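PDB 4R85: cytosine deaminase from Klebsiella pneumoniae, which probably catalyses the hydrolytic deamination of cytosine and 5-methylcytosine at an iron centre held in an amidohydrolase barrel. Local coordinates for residues Val53-Ala65 with Val303-Tyr315. Sequence-based numbering, arbitrary orientation.
Sequences VEPHIHLDATLTA and VCFAQDSIQDPWY. With FE2 (Fe (II) ion), chain H; 17E (5-methylcytosine), chain G.
H56, H58 and D308 meet at one iron(II) ion, bound by NE2 of each histidine and by D308 OD2, which lies 2.3 Å from the metal. H209 and H241 complete the site, and the other ring nitrogen of H56, ND1, is hydrogen-bonded at S240. D308 runs alongside both histidines, its carboxylate plane turned 68° from the H58 ring. With CG anti to the backbone N (chi1 -161°), the aspartate reaches back across the contact, and its second oxygen, OD1, accepts a hydrogen bond from N4 of 5-methylcytosine (OD1 to N4 2.7 Å).

The backbones meet in a single bridge at I57 and D308: D308 N donates to H56 O, and D308 O accepts from H58 N at 2.9 Å. Beside it, E54 bends at chi2 to bring OE1 to Q307 N (2.9 Å, syn side), while OE2 uses its anti lone pair for H56 N. One carboxylate thus ties the strand that carries H56 to the residue before D308. Water joins V53 O to F305 O, and a second water links H58 O, I310 N and D312 OD1.

Further along, I310 O accepts hydrogen bonds from both T62 OG1, which is also hydrogen-bonded to T102 OG1, and L63 N, the latter at 3.0 Å, and Q311 O accepts one from A65 N, above its carbonyl plane. Apolar contacts are fewer: H56 CB packs on A306 CB, and A61 CB touches the edge of W314 at CZ3 (4.1 Å), while the pyrimidine lies over one indole face.

Joining the first and last strands of the amidohydrolase barrel, the contact sets metal ligands and substrate side by side, consistent with D308 positioning the amino group that deamination removes.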
loop_
_atom_site.group_PDB
_atom_site.type_symbol
_atom_site.label_atom_id
_atom_site.label_comp_id
_atom_site.label_asym_id
_atom_site.label_seq_id
_atom_site.Cartn_x
_atom_site.Cartn_y
_atom_site.Cartn_z
ATOM N N VAL A 53 -5.676 16.833 -0.419
ATOM C CA VAL A 53 -5.714 17.315 -1.789
ATOM C C VAL A 53 -5.478 16.143 -2.736
ATOM O O VAL A 53 -4.651 15.275 -2.468
ATOM C CB VAL A 53 -4.622 18.388 -2.016
ATOM C CG1 VAL A 53 -4.656 18.912 -3.447
ATOM C CG2 VAL A 53 -4.761 19.524 -1.011
ATOM N N GLU A 54 -6.234 16.101 -3.827
ATOM C CA GLU A 54 -5.973 15.156 -4.900
ATOM C C GLU A 54 -5.532 15.974 -6.096
ATOM O O GLU A 54 -6.361 16.419 -6.882
ATOM C CB GLU A 54 -7.230 14.362 -5.247
ATOM C CG GLU A 54 -7.023 13.413 -6.431
ATOM C CD GLU A 54 -5.669 12.707 -6.368
ATOM O OE1 GLU A 54 -5.556 11.705 -5.626
ATOM O OE2 GLU A 54 -4.716 13.158 -7.046
ATOM N N PRO A 55 -4.218 16.191 -6.232
ATOM C CA PRO A 55 -3.716 17.140 -7.228
ATOM C C PRO A 55 -3.592 16.549 -8.625
ATOM O O PRO A 55 -3.157 17.265 -9.526
ATOM C CB PRO A 55 -2.318 17.485 -6.698
ATOM C CG PRO A 55 -1.882 16.219 -6.005
ATOM C CD PRO A 55 -3.141 15.629 -5.399
ATOM N N HIS A 56 -3.942 15.278 -8.799
ATOM C CA HIS A 56 -3.815 14.638 -10.102
ATOM C C HIS A 56 -4.668 13.377 -10.206
ATOM O O HIS A 56 -4.297 12.314 -9.693
ATOM C CB HIS A 56 -2.344 14.291 -10.372
ATOM C CG HIS A 56 -2.077 13.856 -11.775
ATOM N ND1 HIS A 56 -1.109 14.443 -12.562
ATOM C CD2 HIS A 56 -2.643 12.883 -12.530
ATOM C CE1 HIS A 56 -1.094 13.853 -13.744
ATOM N NE2 HIS A 56 -2.022 12.914 -13.750
ATOM N N ILE A 57 -5.794 13.495 -10.898
ATOM C CA ILE A 57 -6.690 12.365 -11.132
ATOM C C ILE A 57 -7.326 12.562 -12.501
ATOM O O ILE A 57 -7.397 13.694 -12.980
ATOM C CB ILE A 57 -7.761 12.285 -10.019
ATOM C CG1 ILE A 57 -8.611 11.016 -10.150
ATOM C CG2 ILE A 57 -8.611 13.565 -9.981
ATOM C CD1 ILE A 57 -9.292 10.613 -8.839
ATOM N N HIS A 58 -7.744 11.469 -13.147
ATOM C CA HIS A 58 -8.417 11.550 -14.438
ATOM C C HIS A 58 -9.889 11.226 -14.274
ATOM O O HIS A 58 -10.302 10.068 -14.455
ATOM C CB HIS A 58 -7.810 10.566 -15.438
ATOM C CG HIS A 58 -6.372 10.835 -15.758
ATOM N ND1 HIS A 58 -5.968 11.388 -16.953
ATOM C CD2 HIS A 58 -5.242 10.608 -15.047
ATOM C CE1 HIS A 58 -4.653 11.499 -16.965
ATOM N NE2 HIS A 58 -4.190 11.035 -15.819
ATOM N N LEU A 59 -10.683 12.240 -13.947
ATOM C CA LEU A 59 -12.116 12.040 -13.704
ATOM C C LEU A 59 -12.910 11.683 -14.955
ATOM O O LEU A 59 -13.984 11.094 -14.857
ATOM C CB LEU A 59 -12.735 13.269 -13.037
ATOM C CG LEU A 59 -12.302 13.494 -11.593
ATOM C CD1 LEU A 59 -12.988 14.718 -11.014
ATOM C CD2 LEU A 59 -12.590 12.244 -10.761
ATOM N N ASP A 60 -12.408 12.036 -16.132
ATOM C CA ASP A 60 -13.141 11.683 -17.346
ATOM C C ASP A 60 -13.137 10.172 -17.583
ATOM O O ASP A 60 -14.106 9.617 -18.102
ATOM C CB ASP A 60 -12.650 12.463 -18.580
ATOM C CG ASP A 60 -11.188 12.197 -18.924
ATOM O OD1 ASP A 60 -10.828 12.421 -20.100
ATOM O OD2 ASP A 60 -10.402 11.774 -18.043
ATOM N N ALA A 61 -12.061 9.512 -17.164
ATOM C CA ALA A 61 -11.890 8.081 -17.420
ATOM C C ALA A 61 -12.263 7.205 -16.229
ATOM O O ALA A 61 -12.283 5.981 -16.335
ATOM C CB ALA A 61 -10.457 7.783 -17.860
ATOM N N THR A 62 -12.581 7.827 -15.100
ATOM C CA THR A 62 -12.838 7.065 -13.880
ATOM C C THR A 62 -14.014 6.078 -14.024
ATOM O O THR A 62 -15.004 6.364 -14.702
ATOM C CB THR A 62 -13.053 8.007 -12.669
ATOM O OG1 THR A 62 -13.042 7.244 -11.459
ATOM C CG2 THR A 62 -14.383 8.741 -12.800
ATOM N N LEU A 63 -13.876 4.905 -13.410
ATOM C CA LEU A 63 -14.940 3.896 -13.364
ATOM C C LEU A 63 -15.267 3.310 -14.740
ATOM O O LEU A 63 -16.397 2.892 -14.977
ATOM C CB LEU A 63 -16.217 4.452 -12.713
ATOM C CG LEU A 63 -16.030 5.239 -11.415
ATOM C CD1 LEU A 63 -17.369 5.691 -10.839
ATOM C CD2 LEU A 63 -15.268 4.395 -10.403
ATOM N N THR A 64 -14.291 3.294 -15.645
ATOM C CA THR A 64 -14.512 2.731 -16.986
ATOM C C THR A 64 -13.652 1.495 -17.238
ATOM O O THR A 64 -13.582 1.007 -18.366
ATOM C CB THR A 64 -14.226 3.751 -18.123
ATOM O OG1 THR A 64 -12.835 4.090 -18.145
ATOM C CG2 THR A 64 -15.060 5.016 -17.961
ATOM N N ALA A 65 -12.998 0.996 -16.191
ATOM C CA ALA A 65 -12.189 -0.223 -16.300
ATOM C C ALA A 65 -12.957 -1.388 -16.944
ATOM O O ALA A 65 -14.055 -1.745 -16.497
ATOM C CB ALA A 65 -11.667 -0.633 -14.930
ATOM N N VAL A 303 7.300 18.549 -3.921
ATOM C CA VAL A 303 6.805 17.314 -4.547
ATOM C C VAL A 303 5.630 16.781 -3.719
ATOM O O VAL A 303 5.555 17.011 -2.510
ATOM C CB VAL A 303 7.947 16.258 -4.696
ATOM C CG1 VAL A 303 8.529 15.889 -3.332
ATOM C CG2 VAL A 303 7.478 15.003 -5.447
ATOM N N CYS A 304 4.685 16.111 -4.366
ATOM C CA CYS A 304 3.555 15.552 -3.636
ATOM C C CYS A 304 3.039 14.274 -4.297
ATOM O O CYS A 304 3.510 13.907 -5.368
ATOM C CB CYS A 304 2.448 16.595 -3.502
ATOM S SG CYS A 304 1.774 17.118 -5.087
ATOM N N PHE A 305 2.093 13.597 -3.646
ATOM C CA PHE A 305 1.565 12.319 -4.140
ATOM C C PHE A 305 0.123 12.438 -4.612
ATOM O O PHE A 305 -0.648 13.239 -4.081
ATOM C CB PHE A 305 1.617 11.251 -3.050
ATOM C CG PHE A 305 2.999 10.805 -2.683
ATOM C CD1 PHE A 305 3.878 10.354 -3.658
ATOM C CD2 PHE A 305 3.423 10.829 -1.354
ATOM C CE1 PHE A 305 5.161 9.934 -3.325
ATOM C CE2 PHE A 305 4.706 10.404 -1.007
ATOM C CZ PHE A 305 5.576 9.962 -1.997
ATOM N N ALA A 306 -0.249 11.613 -5.592
ATOM C CA ALA A 306 -1.595 11.656 -6.134
ATOM C C ALA A 306 -2.075 10.264 -6.530
ATOM O O ALA A 306 -1.274 9.363 -6.760
ATOM C CB ALA A 306 -1.642 12.579 -7.343
ATOM N N GLN A 307 -3.390 10.101 -6.615
ATOM C CA GLN A 307 -3.981 8.814 -6.982
ATOM C C GLN A 307 -3.922 8.490 -8.476
ATOM O O GLN A 307 -3.753 7.332 -8.835
ATOM C CB GLN A 307 -5.427 8.717 -6.471
ATOM C CG GLN A 307 -5.502 8.729 -4.943
ATOM C CD GLN A 307 -6.909 8.843 -4.410
ATOM O OE1 GLN A 307 -7.668 7.876 -4.421
ATOM N NE2 GLN A 307 -7.263 10.024 -3.926
ATOM N N ASP A 308 -4.079 9.507 -9.324
ATOM C CA ASP A 308 -4.058 9.348 -10.788
ATOM C C ASP A 308 -5.336 8.696 -11.336
ATOM O O ASP A 308 -6.096 9.315 -12.089
ATOM C CB ASP A 308 -2.809 8.559 -11.243
ATOM C CG ASP A 308 -2.492 8.762 -12.701
ATOM O OD1 ASP A 308 -1.936 7.851 -13.355
ATOM O OD2 ASP A 308 -2.799 9.847 -13.199
ATOM N N SER A 309 -5.571 7.449 -10.952
ATOM C CA SER A 309 -6.676 6.679 -11.507
ATOM C C SER A 309 -7.543 6.032 -10.449
ATOM O O SER A 309 -7.048 5.555 -9.440
ATOM C CB SER A 309 -6.130 5.555 -12.384
ATOM O OG SER A 309 -5.567 6.066 -13.570
ATOM N N ILE A 310 -8.842 5.982 -10.711
ATOM C CA ILE A 310 -9.728 5.115 -9.961
ATOM C C ILE A 310 -10.557 4.276 -10.936
ATOM O O ILE A 310 -11.414 4.800 -11.655
ATOM C CB ILE A 310 -10.617 5.914 -8.990
ATOM C CG1 ILE A 310 -9.735 6.562 -7.906
ATOM C CG2 ILE A 310 -11.668 5.009 -8.362
ATOM C CD1 ILE A 310 -10.499 7.313 -6.812
ATOM N N GLN A 311 -10.258 2.977 -10.965
ATOM C CA GLN A 311 -10.950 1.991 -11.787
ATOM C C GLN A 311 -11.084 2.404 -13.247
ATOM O O GLN A 311 -12.189 2.492 -13.782
ATOM C CB GLN A 311 -12.321 1.674 -11.187
ATOM C CG GLN A 311 -12.250 1.109 -9.779
ATOM C CD GLN A 311 -13.620 0.876 -9.172
ATOM O OE1 GLN A 311 -14.105 1.682 -8.376
ATOM N NE2 GLN A 311 -14.248 -0.235 -9.538
ATOM N N ASP A 312 -9.957 2.635 -13.904
ATOM C CA ASP A 312 -10.000 3.168 -15.257
ATOM C C ASP A 312 -9.204 2.255 -16.223
ATOM O O ASP A 312 -8.777 1.166 -15.812
ATOM C CB ASP A 312 -9.584 4.665 -15.234
ATOM C CG ASP A 312 -8.087 4.877 -15.036
ATOM O OD1 ASP A 312 -7.683 6.054 -14.885
ATOM O OD2 ASP A 312 -7.309 3.901 -15.040
ATOM N N PRO A 313 -9.009 2.666 -17.497
ATOM C CA PRO A 313 -8.320 1.713 -18.384
ATOM C C PRO A 313 -6.857 1.419 -17.997
ATOM O O PRO A 313 -6.304 0.438 -18.482
ATOM C CB PRO A 313 -8.344 2.418 -19.745
ATOM C CG PRO A 313 -9.487 3.373 -19.668
ATOM C CD PRO A 313 -9.515 3.837 -18.248
ATOM N N TRP A 314 -6.260 2.239 -17.135
ATOM C CA TRP A 314 -4.855 2.069 -16.762
ATOM C C TRP A 314 -4.677 1.330 -15.437
ATOM O O TRP A 314 -3.647 0.694 -15.207
ATOM C CB TRP A 314 -4.140 3.426 -16.688
ATOM C CG TRP A 314 -4.005 4.077 -18.017
ATOM C CD1 TRP A 314 -2.973 3.929 -18.907
ATOM C CD2 TRP A 314 -4.942 4.975 -18.626
ATOM N NE1 TRP A 314 -3.214 4.683 -20.036
ATOM C CE2 TRP A 314 -4.417 5.332 -19.889
ATOM C CE3 TRP A 314 -6.172 5.513 -18.225
ATOM C CZ2 TRP A 314 -5.090 6.203 -20.763
ATOM C CZ3 TRP A 314 -6.844 6.382 -19.095
ATOM C CH2 TRP A 314 -6.298 6.713 -20.350
ATOM N N TYR A 315 -5.678 1.413 -14.567
ATOM C CA TYR A 315 -5.512 0.971 -13.187
ATOM C C TYR A 315 -6.833 0.458 -12.615
ATOM O O TYR A 315 -7.801 1.203 -12.527
ATOM C CB TYR A 315 -4.979 2.152 -12.366
ATOM C CG TYR A 315 -4.707 1.856 -10.909
ATOM C CD1 TYR A 315 -5.603 2.256 -9.921
ATOM C CD2 TYR A 315 -3.545 1.200 -10.518
ATOM C CE1 TYR A 315 -5.349 2.014 -8.578
ATOM C CE2 TYR A 315 -3.280 0.952 -9.169
ATOM C CZ TYR A 315 -4.186 1.362 -8.209
ATOM O OH TYR A 315 -3.934 1.115 -6.872
HETATM FE FE FE2 H . -2.009 11.046 -15.018
HETATM N N1 17E G . -3.121 8.737 -19.459
HETATM C C2 17E G . -1.797 8.833 -19.337
HETATM O O2 17E G . -1.052 9.260 -20.406
HETATM N N3 17E G . -1.174 8.528 -18.194
HETATM C C4 17E G . -1.877 8.104 -17.130
HETATM N N4 17E G . -1.200 7.779 -15.915
HETATM C C5 17E G . -3.266 7.989 -17.209
HETATM C C6 17E G . -3.872 8.323 -18.417
HETATM C CM5 17E G . -4.063 7.523 -16.033
HETATM O O HOH W 1 -1.891 14.966 -2.363
HETATM O O HOH W 2 -9.478 7.566 -13.340
#